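Local coordinates for protein ABC sugar (Ribose) transporter, periplasmic substrate-binding subunit (Rhodobacter sphaeroides, PDB 3L49) that probably binds a sugar in the periplasm and hands it to the membrane part of an ABC transporter, at residues Ile110-Ala115 with Tyr144-Tyr149; Asn127-Asn132 with Gly193-Cys198; Val201-Ala206 with Ile218-Val223. All coordinates share one frame; numbering follows the deposited sequence. Where two conformers were deposited one is given.

Interaction 1 of 3, residues Ile110-Ala115 with Tyr144-Tyr149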
loop_
_atom_site.group_PDB
_atom_site.type_symbol
_atom_site.label_atom_id
_atom_site.label_comp_id
_atom_site.label_asym_id
_atom_site.label_seq_id
_atom_site.Cartn_x
_atom_site.Cartn_y
_atom_site.Cartn_z
ATOM N N ILE A 110 5.576 -7.963 -6.939
ATOM C CA ILE A 110 4.267 -7.337 -7.122
ATOM C C ILE A 110 4.327 -6.222 -8.162
ATOM O O ILE A 110 3.558 -6.241 -9.123
ATOM C CB ILE A 110 3.713 -6.811 -5.772
ATOM C CG1 ILE A 110 3.098 -7.959 -4.967
ATOM C CG2 ILE A 110 2.687 -5.689 -5.955
ATOM C CD1 ILE A 110 2.946 -7.640 -3.482
ATOM N N GLY A 111 5.272 -5.293 -7.995
ATOM C CA GLY A 111 5.370 -4.132 -8.862
ATOM C C GLY A 111 5.655 -4.548 -10.285
ATOM O O GLY A 111 5.061 -4.014 -11.222
ATOM N N ALA A 112 6.549 -5.524 -10.435
ATOM C CA ALA A 112 6.946 -6.014 -11.745
ATOM C C ALA A 112 5.827 -6.787 -12.431
ATOM O O ALA A 112 5.451 -6.446 -13.553
ATOM C CB ALA A 112 8.218 -6.862 -11.640
ATOM N N GLU A 113 5.283 -7.798 -11.747
ATOM C CA GLU A 113 4.237 -8.660 -12.314
ATOM C C GLU A 113 2.982 -7.915 -12.745
ATOM O O GLU A 113 2.435 -8.202 -13.810
ATOM C CB GLU A 113 3.861 -9.788 -11.356
ATOM C CG GLU A 113 4.887 -10.910 -11.322
ATOM C CD GLU A 113 4.641 -11.908 -10.206
ATOM O OE1 GLU A 113 3.489 -12.378 -10.056
ATOM O OE2 GLU A 113 5.611 -12.225 -9.484
ATOM N N LEU A 114 2.544 -6.960 -11.927
ATOM C CA LEU A 114 1.396 -6.126 -12.275
ATOM C C LEU A 114 1.687 -5.336 -13.561
ATOM O O LEU A 114 0.888 -5.352 -14.505
ATOM C CB LEU A 114 1.030 -5.191 -11.112
ATOM C CG LEU A 114 -0.259 -4.369 -11.269
ATOM C CD1 LEU A 114 -1.484 -5.230 -11.082
ATOM C CD2 LEU A 114 -0.286 -3.200 -10.310
ATOM N N ALA A 115 2.852 -4.693 -13.604
ATOM C CA ALA A 115 3.298 -3.959 -14.800
ATOM C C ALA A 115 3.386 -4.863 -16.026
ATOM O O ALA A 115 2.960 -4.479 -17.119
ATOM C CB ALA A 115 4.625 -3.286 -14.548
ATOM N N TYR A 144 6.027 1.837 -8.074
ATOM C CA TYR A 144 6.213 2.746 -9.201
ATOM C C TYR A 144 7.511 2.482 -9.958
ATOM O O TYR A 144 7.504 2.457 -11.191
ATOM C CB TYR A 144 6.151 4.204 -8.744
ATOM C CG TYR A 144 6.358 5.197 -9.862
ATOM C CD1 TYR A 144 5.300 5.554 -10.704
ATOM C CD2 TYR A 144 7.613 5.774 -10.089
ATOM C CE1 TYR A 144 5.486 6.463 -11.742
ATOM C CE2 TYR A 144 7.809 6.684 -11.116
ATOM C CZ TYR A 144 6.743 7.016 -11.936
ATOM O OH TYR A 144 6.931 7.908 -12.949
ATOM N N ASP A 145 8.613 2.304 -9.224
ATOM C CA ASP A 145 9.928 2.058 -9.837
ATOM C C ASP A 145 9.957 0.820 -10.736
ATOM O O ASP A 145 10.532 0.857 -11.833
ATOM C CB ASP A 145 11.025 1.935 -8.775
ATOM C CG ASP A 145 11.464 3.285 -8.212
ATOM O OD1 ASP A 145 12.111 3.297 -7.142
ATOM O OD2 ASP A 145 11.170 4.332 -8.826
ATOM N N GLN A 146 9.325 -0.259 -10.266
ATOM C CA GLN A 146 9.276 -1.526 -10.997
ATOM C C GLN A 146 8.463 -1.406 -12.265
ATOM O O GLN A 146 8.834 -1.968 -13.287
ATOM C CB GLN A 146 8.715 -2.654 -10.120
ATOM C CG GLN A 146 9.560 -2.985 -8.873
ATOM C CD GLN A 146 10.867 -3.702 -9.213
ATOM O OE1 GLN A 146 11.874 -3.074 -9.530
ATOM N NE2 GLN A 146 10.849 -5.016 -9.135
ATOM N N MET A 147 7.361 -0.662 -12.187
ATOM C CA MET A 147 6.511 -0.383 -13.342
ATOM C C MET A 147 7.320 0.343 -14.410
ATOM O O MET A 147 7.331 -0.060 -15.577
ATOM C CB MET A 147 5.265 0.435 -12.911
ATOM C CG MET A 147 4.210 0.726 -14.020
ATOM S SD MET A 147 4.441 2.302 -14.915
ATOM C CE MET A 147 4.977 3.358 -13.594
ATOM N N LYS A 148 8.020 1.389 -13.989
ATOM C CA LYS A 148 8.737 2.237 -14.914
ATOM C C LYS A 148 9.919 1.495 -15.538
ATOM O O LYS A 148 10.174 1.631 -16.739
ATOM C CB LYS A 148 9.159 3.542 -14.228
ATOM C CG LYS A 148 9.685 4.587 -15.207
ATOM C CD LYS A 148 8.874 5.868 -15.176
ATOM C CE LYS A 148 9.550 6.942 -14.359
ATOM N NZ LYS A 148 10.757 7.532 -15.004
ATOM N N TYR A 149 10.603 0.683 -14.729
ATOM C CA TYR A 149 11.714 -0.146 -15.212
ATOM C C TYR A 149 11.268 -1.154 -16.288
ATOM O O TYR A 149 11.896 -1.262 -17.343
ATOM C CB TYR A 149 12.428 -0.851 -14.042
ATOM C CG TYR A 149 13.645 -1.645 -14.475
ATOM C CD1 TYR A 149 13.673 -3.037 -14.361
ATOM C CD2 TYR A 149 14.758 -1.006 -15.033
ATOM C CE1 TYR A 149 14.792 -3.776 -14.768
ATOM C CE2 TYR A 149 15.874 -1.735 -15.449
ATOM C CZ TYR A 149 15.885 -3.116 -15.309
ATOM O OH TYR A 149 16.980 -3.834 -15.730
#
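Two helix segments, Ile110-Ala115 and Tyr144-Tyr149, run in roughly the same direction and cross at -43°, with their axes 7.6 Å apart at the closest point. They belong to helices 107-122 and 138-152, which pack side by side against one face of the sheet in one lobe of the periplasmic binding protein fold. No hydrogen bond joins the two segments. Much of the contact is side chain against backbone, and it is close because the first helix presents only Gly111, Ala112 and Ala115. Gly111 has no side chain, so Gln146 CB lies directly on the helix backbone, 3.6 Å from Gly111 C. The same CB is also 3.6 Å from Ala112 N. Gln146 CG stands anti to its own carbonyl carbon, and the chain bends at chi2 (-72°). This bend carries the amide alongside Ala112, with Gln146 NE2 4.1 Å from Ala112 CB. Gln146 NE2 hydrogen-bonds to Tyr108 O, in the first turn of helix 107-122, which helps hold the amide in place. One turn on, Ala115 CB points into the second helix and sits 3.7 Å from Met147 CA. Met147 CG lies anti to the backbone N (chi1 -176°). The rest of its chain bends away from Ala115 toward Trp196 and Ile159. Met147 CG still touches the first helix, 4.1 Å from Ala115 CB.

Interaction 2 of 3, residues Asn127-Asn132 with Gly193-Cys198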
loop_
_atom_site.group_PDB
_atom_site.type_symbol
_atom_site.label_atom_id
_atom_site.label_comp_id
_atom_site.label_asym_id
_atom_site.label_seq_id
_atom_site.Cartn_x
_atom_site.Cartn_y
_atom_site.Cartn_z
ATOM N N ASN A 127 -0.794 3.666 -24.528
ATOM C CA ASN A 127 -0.433 4.659 -23.510
ATOM C C ASN A 127 -1.080 4.420 -22.145
ATOM O O ASN A 127 -2.166 3.856 -22.052
ATOM C CB ASN A 127 -0.717 6.074 -24.009
ATOM C CG ASN A 127 -0.079 6.354 -25.356
ATOM O OD1 ASN A 127 1.101 6.067 -25.572
ATOM N ND2 ASN A 127 -0.861 6.915 -26.273
ATOM N N VAL A 128 -0.395 4.856 -21.092
ATOM C CA VAL A 128 -0.743 4.487 -19.729
ATOM C C VAL A 128 -0.900 5.730 -18.868
ATOM O O VAL A 128 0.053 6.495 -18.681
ATOM C CB VAL A 128 0.328 3.537 -19.088
ATOM C CG1 VAL A 128 0.059 3.304 -17.598
ATOM C CG2 VAL A 128 0.381 2.205 -19.809
ATOM N N LEU A 129 -2.109 5.910 -18.342
ATOM C CA LEU A 129 -2.386 6.938 -17.350
ATOM C C LEU A 129 -1.944 6.466 -15.964
ATOM O O LEU A 129 -2.365 5.406 -15.507
ATOM C CB LEU A 129 -3.878 7.262 -17.349
ATOM C CG LEU A 129 -4.304 8.492 -16.549
ATOM C CD1 LEU A 129 -3.575 9.743 -17.049
ATOM C CD2 LEU A 129 -5.819 8.668 -16.601
ATOM N N VAL A 130 -1.109 7.263 -15.297
ATOM C CA VAL A 130 -0.490 6.865 -14.027
ATOM C C VAL A 130 -0.842 7.808 -12.881
ATOM O O VAL A 130 -0.630 9.013 -12.972
ATOM C CB VAL A 130 1.079 6.755 -14.146
ATOM C CG1 VAL A 130 1.748 6.607 -12.775
ATOM C CG2 VAL A 130 1.473 5.598 -15.022
ATOM N N PHE A 131 -1.369 7.240 -11.802
ATOM C CA PHE A 131 -1.563 7.969 -10.561
ATOM C C PHE A 131 -0.363 7.745 -9.646
ATOM O O PHE A 131 -0.083 6.611 -9.251
ATOM C CB PHE A 131 -2.845 7.505 -9.874
ATOM C CG PHE A 131 -4.095 8.046 -10.496
ATOM C CD1 PHE A 131 -4.604 7.494 -11.671
ATOM C CD2 PHE A 131 -4.773 9.105 -9.904
ATOM C CE1 PHE A 131 -5.760 7.992 -12.246
ATOM C CE2 PHE A 131 -5.930 9.610 -10.467
ATOM C CZ PHE A 131 -6.429 9.051 -11.641
ATOM N N ASN A 132 0.338 8.828 -9.313
ATOM C CA ASN A 132 1.566 8.750 -8.518
ATOM C C ASN A 132 1.626 9.809 -7.409
ATOM O O ASN A 132 2.531 10.645 -7.368
ATOM C CB ASN A 132 2.794 8.841 -9.443
ATOM C CG ASN A 132 4.092 8.468 -8.745
ATOM O OD1 ASN A 132 4.103 7.722 -7.757
ATOM N ND2 ASN A 132 5.196 8.998 -9.251
ATOM N N GLY A 193 -4.881 3.415 -22.940
ATOM C CA GLY A 193 -5.187 1.992 -22.965
ATOM C C GLY A 193 -5.114 1.313 -21.624
ATOM O O GLY A 193 -5.583 0.182 -21.474
ATOM N N ALA A 194 -4.531 2.001 -20.650
ATOM C CA ALA A 194 -4.357 1.436 -19.313
ATOM C C ALA A 194 -4.312 2.525 -18.260
ATOM O O ALA A 194 -3.936 3.660 -18.550
ATOM C CB ALA A 194 -3.087 0.592 -19.250
ATOM N N ILE A 195 -4.708 2.180 -17.037
ATOM C CA ILE A 195 -4.578 3.087 -15.900
ATOM C C ILE A 195 -3.942 2.338 -14.728
ATOM O O ILE A 195 -4.363 1.229 -14.383
ATOM C CB ILE A 195 -5.937 3.748 -15.481
ATOM C CG1 ILE A 195 -6.642 4.391 -16.678
ATOM C CG2 ILE A 195 -5.727 4.800 -14.397
ATOM C CD1 ILE A 195 -7.957 5.130 -16.345
ATOM N N TRP A 196 -2.927 2.958 -14.132
ATOM C CA TRP A 196 -2.145 2.361 -13.056
ATOM C C TRP A 196 -2.194 3.210 -11.769
ATOM O O TRP A 196 -2.175 4.445 -11.823
ATOM C CB TRP A 196 -0.682 2.188 -13.529
ATOM C CG TRP A 196 0.218 1.539 -12.517
ATOM C CD1 TRP A 196 0.468 0.206 -12.383
ATOM C CD2 TRP A 196 0.963 2.192 -11.478
ATOM N NE1 TRP A 196 1.319 -0.015 -11.331
ATOM C CE2 TRP A 196 1.639 1.186 -10.756
ATOM C CE3 TRP A 196 1.122 3.526 -11.086
ATOM C CZ2 TRP A 196 2.468 1.473 -9.665
ATOM C CZ3 TRP A 196 1.941 3.810 -9.994
ATOM C CH2 TRP A 196 2.600 2.787 -9.299
ATOM N N ALA A 197 -2.234 2.533 -10.620
ATOM C CA ALA A 197 -1.932 3.151 -9.316
ATOM C C ALA A 197 -1.208 2.162 -8.399
ATOM O O ALA A 197 -1.277 0.950 -8.610
ATOM C CB ALA A 197 -3.184 3.682 -8.647
ATOM N N CYS A 198 -0.524 2.680 -7.377
ATOM C CA CYS A 198 0.235 1.832 -6.451
ATOM C C CYS A 198 -0.686 1.184 -5.415
ATOM O O CYS A 198 -0.242 0.390 -4.580
ATOM C CB CYS A 198 1.371 2.611 -5.767
ATOM S SG CYS A 198 0.829 3.853 -4.546
#
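Asn127 O is gripped by two backbone N-H groups. Gly193 N gives the better bond, at 2.9 Å from Asn127 O and in the carbonyl plane; Ala194 N adds a weak, bent one. From here strands 126-131 and 194-197 run parallel as neighbours in the sheet of one lobe of the periplasmic binding protein fold. Three more bonds follow up the ladder. Leu129 uses both its polar backbone atoms: its N reaches Ala194 O, and its O takes Trp196 N at 2.9 Å, nearly along the C=O axis. Ile195 CA also leans on that oxygen with a CA-H...O contact, 3.2 Å from Leu129 O. The last bond, Phe131 N to Trp196 O, is almost straight (177°).

Val128, Val130, Ala194 and Trp196 share one face, toward helices 107-122 and 138-152. Trp196 CG is anti to the backbone N (chi1 -178°), and the indole lies beside Val130. Val130 CG1 meets the six-membered ring obliquely, 3.6 Å from Trp196 CE3. Leu114, Met118, Tyr144 and Met147 pack around the indole.

Leu129, Phe131, Ile195 and Ala197 share the other face, and helix 171-185 covers much of it. Leu129 and Ile195 run alongside each other, with Leu129 CB 4.0 Å from Ile195 CG1. The Phe131 ring turns an edge to the neighbouring strand. Trp196 O lies at that edge, in the plane of the ring, and Ile195 CG2 comes within 3.8 Å of Phe131 CE1.

Cys198 SG is bonded to Cys140 SG in a disulfide; the Cys198 side chain is about 5 Å from an unidentified bound ligand. Cys198 N lies over the rim of one indole face of Trp196, 3.6 Å above the ring plane.

Interaction 3 of 3, residues Val201-Ala206 with Ile218-Val223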
loop_
_atom_site.group_PDB
_atom_site.type_symbol
_atom_site.label_atom_id
_atom_site.label_comp_id
_atom_site.label_asym_id
_atom_site.label_seq_id
_atom_site.Cartn_x
_atom_site.Cartn_y
_atom_site.Cartn_z
ATOM N N VAL A 201 -7.691 1.610 -4.202
ATOM C CA VAL A 201 -8.808 2.515 -3.946
ATOM C C VAL A 201 -9.073 3.541 -5.072
ATOM O O VAL A 201 -10.214 3.626 -5.529
ATOM C CB VAL A 201 -8.749 3.094 -2.484
ATOM C CG1 VAL A 201 -9.861 4.079 -2.206
ATOM C CG2 VAL A 201 -8.813 1.951 -1.468
ATOM N N PRO A 202 -8.031 4.257 -5.573
ATOM C CA PRO A 202 -8.308 5.125 -6.733
ATOM C C PRO A 202 -8.762 4.380 -7.994
ATOM O O PRO A 202 -9.504 4.937 -8.807
ATOM C CB PRO A 202 -6.961 5.826 -6.993
ATOM C CG PRO A 202 -5.946 4.983 -6.318
ATOM C CD PRO A 202 -6.620 4.358 -5.147
ATOM N N MET A 203 -8.337 3.130 -8.151
ATOM C CA MET A 203 -8.721 2.350 -9.322
ATOM C C MET A 203 -10.190 1.941 -9.293
ATOM O O MET A 203 -10.774 1.683 -10.343
ATOM C CB MET A 203 -7.778 1.154 -9.536
ATOM C CG MET A 203 -6.333 1.529 -9.886
ATOM S SD MET A 203 -6.167 2.563 -11.361
ATOM C CE MET A 203 -6.161 4.223 -10.703
ATOM N N ILE A 204 -10.781 1.907 -8.094
ATOM C CA ILE A 204 -12.225 1.694 -7.943
ATOM C C ILE A 204 -12.987 2.836 -8.624
ATOM O O ILE A 204 -13.920 2.596 -9.387
ATOM C CB ILE A 204 -12.648 1.535 -6.458
ATOM C CG1 ILE A 204 -12.048 0.258 -5.864
ATOM C CG2 ILE A 204 -14.174 1.463 -6.324
ATOM C CD1 ILE A 204 -11.909 0.279 -4.338
ATOM N N GLY A 205 -12.541 4.063 -8.373
ATOM C CA GLY A 205 -13.072 5.249 -9.031
ATOM C C GLY A 205 -12.809 5.307 -10.519
ATOM O O GLY A 205 -13.708 5.630 -11.299
ATOM N N ALA A 206 -11.581 4.984 -10.913
ATOM C CA ALA A 206 -11.174 5.025 -12.327
ATOM C C ALA A 206 -12.009 4.069 -13.173
ATOM O O ALA A 206 -12.439 4.418 -14.269
ATOM C CB ALA A 206 -9.684 4.715 -12.467
ATOM N N ILE A 218 -10.294 0.142 -22.229
ATOM C CA ILE A 218 -9.233 0.523 -21.303
ATOM C C ILE A 218 -9.352 -0.345 -20.056
ATOM O O ILE A 218 -10.460 -0.634 -19.616
ATOM C CB ILE A 218 -9.311 2.027 -20.936
ATOM C CG1 ILE A 218 -9.229 2.885 -22.204
ATOM C CG2 ILE A 218 -8.220 2.421 -19.926
ATOM C CD1 ILE A 218 -9.589 4.336 -22.009
ATOM N N ARG A 219 -8.216 -0.786 -19.518
ATOM C CA ARG A 219 -8.213 -1.595 -18.307
ATOM C C ARG A 219 -7.461 -0.895 -17.180
ATOM O O ARG A 219 -6.528 -0.131 -17.426
ATOM C CB ARG A 219 -7.643 -2.996 -18.577
ATOM C CG ARG A 219 -8.481 -3.866 -19.528
ATOM C CD ARG A 219 -9.768 -4.375 -18.877
ATOM N NE ARG A 219 -10.510 -5.293 -19.745
ATOM C CZ ARG A 219 -11.599 -4.976 -20.443
ATOM N NH1 ARG A 219 -12.110 -3.752 -20.391
ATOM N NH2 ARG A 219 -12.186 -5.894 -21.195
ATOM N N THR A 220 -7.891 -1.133 -15.942
ATOM C CA THR A 220 -7.237 -0.531 -14.766
ATOM C C THR A 220 -6.467 -1.568 -13.953
ATOM O O THR A 220 -6.838 -2.743 -13.921
ATOM C CB THR A 220 -8.224 0.194 -13.817
ATOM O OG1 THR A 220 -9.120 -0.758 -13.229
ATOM C CG2 THR A 220 -9.005 1.290 -14.546
ATOM N N TYR A 221 -5.397 -1.121 -13.294
ATOM C CA TYR A 221 -4.493 -2.001 -12.558
ATOM C C TYR A 221 -4.082 -1.370 -11.249
ATOM O O TYR A 221 -3.676 -0.210 -11.216
ATOM C CB TYR A 221 -3.243 -2.310 -13.397
ATOM C CG TYR A 221 -3.573 -2.968 -14.714
ATOM C CD1 TYR A 221 -3.883 -2.200 -15.831
ATOM C CD2 TYR A 221 -3.628 -4.356 -14.827
ATOM C CE1 TYR A 221 -4.231 -2.787 -17.028
ATOM C CE2 TYR A 221 -3.973 -4.958 -16.025
ATOM C CZ TYR A 221 -4.262 -4.161 -17.121
ATOM O OH TYR A 221 -4.599 -4.721 -18.315
ATOM N N GLY A 222 -4.164 -2.141 -10.170
ATOM C CA GLY A 222 -3.779 -1.639 -8.854
ATOM C C GLY A 222 -3.355 -2.749 -7.926
ATOM O O GLY A 222 -3.247 -3.902 -8.337
ATOM N N VAL A 223 -3.133 -2.392 -6.664
ATOM C CA VAL A 223 -2.553 -3.290 -5.671
ATOM C C VAL A 223 -3.366 -3.205 -4.390
ATOM O O VAL A 223 -3.721 -2.109 -3.984
ATOM C CB VAL A 223 -1.095 -2.871 -5.336
ATOM C CG1 VAL A 223 -0.573 -3.612 -4.097
ATOM C CG2 VAL A 223 -0.153 -3.070 -6.529
#
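Arg219 begins strand 219-222, whose backbone is hydrogen-bonded to Ile195 of strand 194-197. Helix 200-212 connects those two strands, so this contact is the packing of a beta-alpha-beta crossover, the repeating unit of the Rossmann-like lobes in this family. The helix segment runs nearly antiparallel to the strand (169°), and their axes approach to 8.0 Å. No hydrogen bond passes between the two segments.

Thr220 is the first residue to face the helix. Its methyl CG2 touches Ala206, 4.1 Å from Ala206 CB. Its CB lies 4.0 Å from Met203 SD, and the two side chains pass one another, running opposite ways. Thr220 OG1 takes the crowded place between the backbone N and the carbonyl carbon (chi1 66°). There it hydrogen-bonds to Thr207 OG1, which also bonds Met203 O. Thr207 thus links the strand side chain to the helix backbone.

The Tyr221 side chain leaves the strand away from the helix; it touches Leu114 and Met118 on the other side of the sheet, and its OH bonds Asp121 OD1. The backbone makes the contact instead: Tyr221 O is 3.4 Å from Met203 CG and 3.7 Å from Met203 SD.

Gly222 has no side chain, and Met203 CG packs on its backbone, 4.2 Å from Gly222 CA. A CB placed on Gly222 would be tight, 3.2 Å from Met203 CG.

Met203 therefore carries most of the helix side of the contact. An alanine here would remove the CG and SD that bridge Thr220, Tyr221 and Gly222, and would probably loosen the helix against the sheet. The Met203 chain bends at chi2 (-57°) and again at chi3. These bends turn the end of the chain across the strand and bring Met203 CE to within 3.7 Å of Ala197 CB.

In the fold
Of the elements joined here, helix 107-122 comes first along the chain and leads into strand 126-131, then helix 138-152. Interaction 1 closes that loop by pairing the two helices. Interaction 2 opens inside it and closes much later, when strand 194-197 joins strand 126-131, so the two contacts cross along the chain. Interaction 3 follows in series and closes the shorter loop from helix 200-212 to strand 219-222. Strand 194-197 is shared ground: it lies between strands 126-131 and 219-222, and Ile195 O probably bonds Tyr221 N. Leu114 joins the helix layer to both others, touching Trp196, Tyr221 and Val223. Together the contacts tie the two helical layers to the sheet of one lobe.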